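Local coordinates for spike protein P1 (Pseudoalteromonas phage pm2, PDB 2VVD) that forms the spikes at the fivefold vertices of the virion and binds the host receptor through its C-terminal domain, the part described here, at residues Y71-V76 and G99-H104. Sequence-based numbering, arbitrary orientation. Where two conformers were deposited one is given.
Sequences YTSISV and GSTGSH. With CA (calcium ion), chain B.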
# COMPACT_ATOMS: atom_id res chain seq x y z
N TYR A 71 21.06 5.71 11.17
CA TYR A 71 20.35 6.62 12.08
C TYR A 71 19.62 7.73 11.36
O TYR A 71 19.06 8.62 11.99
CB TYR A 71 21.31 7.17 13.14
CG TYR A 71 21.91 6.06 13.97
CD1 TYR A 71 21.24 5.56 15.09
CD2 TYR A 71 23.11 5.46 13.60
CE1 TYR A 71 21.77 4.52 15.84
CE2 TYR A 71 23.65 4.42 14.34
CZ TYR A 71 22.98 3.95 15.45
OH TYR A 71 23.52 2.92 16.18
N THR A 72 19.60 7.67 10.03
CA THR A 72 18.85 8.61 9.22
C THR A 72 17.35 8.42 9.46
O THR A 72 16.84 7.30 9.41
CB THR A 72 19.19 8.42 7.72
OG1 THR A 72 20.58 8.69 7.52
CG2 THR A 72 18.37 9.36 6.84
N SER A 73 16.66 9.52 9.77
CA SER A 73 15.22 9.49 10.00
C SER A 73 14.48 9.44 8.67
O SER A 73 14.74 10.27 7.79
CB SER A 73 14.77 10.71 10.79
OG SER A 73 13.36 10.72 10.93
N ILE A 74 13.56 8.49 8.53
CA ILE A 74 12.77 8.33 7.30
C ILE A 74 11.27 8.38 7.58
O ILE A 74 10.71 7.48 8.23
CB ILE A 74 13.12 7.00 6.58
CG1 ILE A 74 14.54 7.06 6.02
CG2 ILE A 74 12.11 6.70 5.47
CD1 ILE A 74 14.78 8.15 4.97
N SER A 75 10.62 9.43 7.08
CA SER A 75 9.18 9.60 7.22
C SER A 75 8.48 8.73 6.19
O SER A 75 8.90 8.68 5.02
CB SER A 75 8.78 11.07 7.01
OG SER A 75 9.31 11.91 8.02
N VAL A 76 7.42 8.04 6.62
CA VAL A 76 6.66 7.13 5.76
C VAL A 76 5.14 7.32 5.90
O VAL A 76 4.64 7.72 6.95
CB VAL A 76 6.99 5.64 6.04
CG1 VAL A 76 8.44 5.35 5.70
CG2 VAL A 76 6.69 5.28 7.49
N GLY A 99 1.02 7.54 9.77
CA GLY A 99 2.36 7.96 9.38
C GLY A 99 3.35 7.52 10.43
O GLY A 99 2.99 7.29 11.58
N SER A 100 4.61 7.37 10.03
CA SER A 100 5.67 7.01 10.96
C SER A 100 6.96 7.71 10.55
O SER A 100 7.09 8.13 9.41
CB SER A 100 5.84 5.49 10.99
OG SER A 100 7.00 5.12 11.70
N THR A 101 7.88 7.85 11.49
CA THR A 101 9.14 8.56 11.25
C THR A 101 10.31 7.93 12.02
O THR A 101 10.14 6.91 12.69
CB THR A 101 8.99 10.07 11.58
OG1 THR A 101 10.14 10.78 11.11
CG2 THR A 101 8.83 10.28 13.09
N GLY A 102 11.49 8.53 11.88
CA GLY A 102 12.71 8.01 12.51
C GLY A 102 13.36 6.88 11.73
O GLY A 102 12.99 6.60 10.59
N SER A 103 14.34 6.23 12.36
CA SER A 103 15.03 5.08 11.78
C SER A 103 14.16 3.83 11.90
O SER A 103 13.39 3.70 12.86
CB SER A 103 16.37 4.87 12.50
OG SER A 103 17.30 4.22 11.65
N HIS A 104 14.27 2.91 10.94
CA HIS A 104 13.46 1.69 10.91
C HIS A 104 14.30 0.42 10.73
O HIS A 104 14.98 0.28 9.73
CB HIS A 104 12.43 1.75 9.78
CG HIS A 104 11.64 3.03 9.74
ND1 HIS A 104 10.61 3.30 10.61
CD2 HIS A 104 11.73 4.10 8.92
CE1 HIS A 104 10.09 4.48 10.33
NE2 HIS A 104 10.76 4.99 9.31
CA CA B . 13.87 12.37 7.09
O HOH W 1 17.59 4.61 8.87
O HOH W 2 12.19 12.10 8.77
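Val76 and Ser100 face each other as an antiparallel hydrogen-bonded pair, with Val76 N to Ser100 O at 2.8 Å and Ser100 N to Val76 O at 3.1 Å, joining the loop before strand 78-83 to the one after strand 92-95. Farther along, Ile74 N meets Gly102 O at 2.9 Å in a nearly straight bond (174°), though it approaches from above the carbonyl plane.

The side chain of His104 takes the acceptor that the backbone pairing leaves at Ile74: NE2 donates to Ile74 O over 2.7 Å, in the carbonyl plane and close to the plane of the imidazole. A neutral ring would therefore leave ND1 without a proton. One face of that ring lies against Gly102 O, while CD2 rests on Ile74 CB. Ser73 OG, swung anti to its own backbone N (chi1 176°), receives a weak bond from Gly102 N. The same hydroxyl is 2.8 Å from a water that also bonds Ser75 OG and coordinates calcium. Ser73 O binds the metal directly at 2.4 Å, and Asp135 and Asp137 complete the protein ligands.

The peptide group between Ser73 and Ile74 thus gives its O to calcium and its N-H to Gly102 O, so the ion would be expected to polarise it and strengthen the donor; the Ser73 hydroxyl adds a weaker, water-mediated link between the metal and the 99-104 loop.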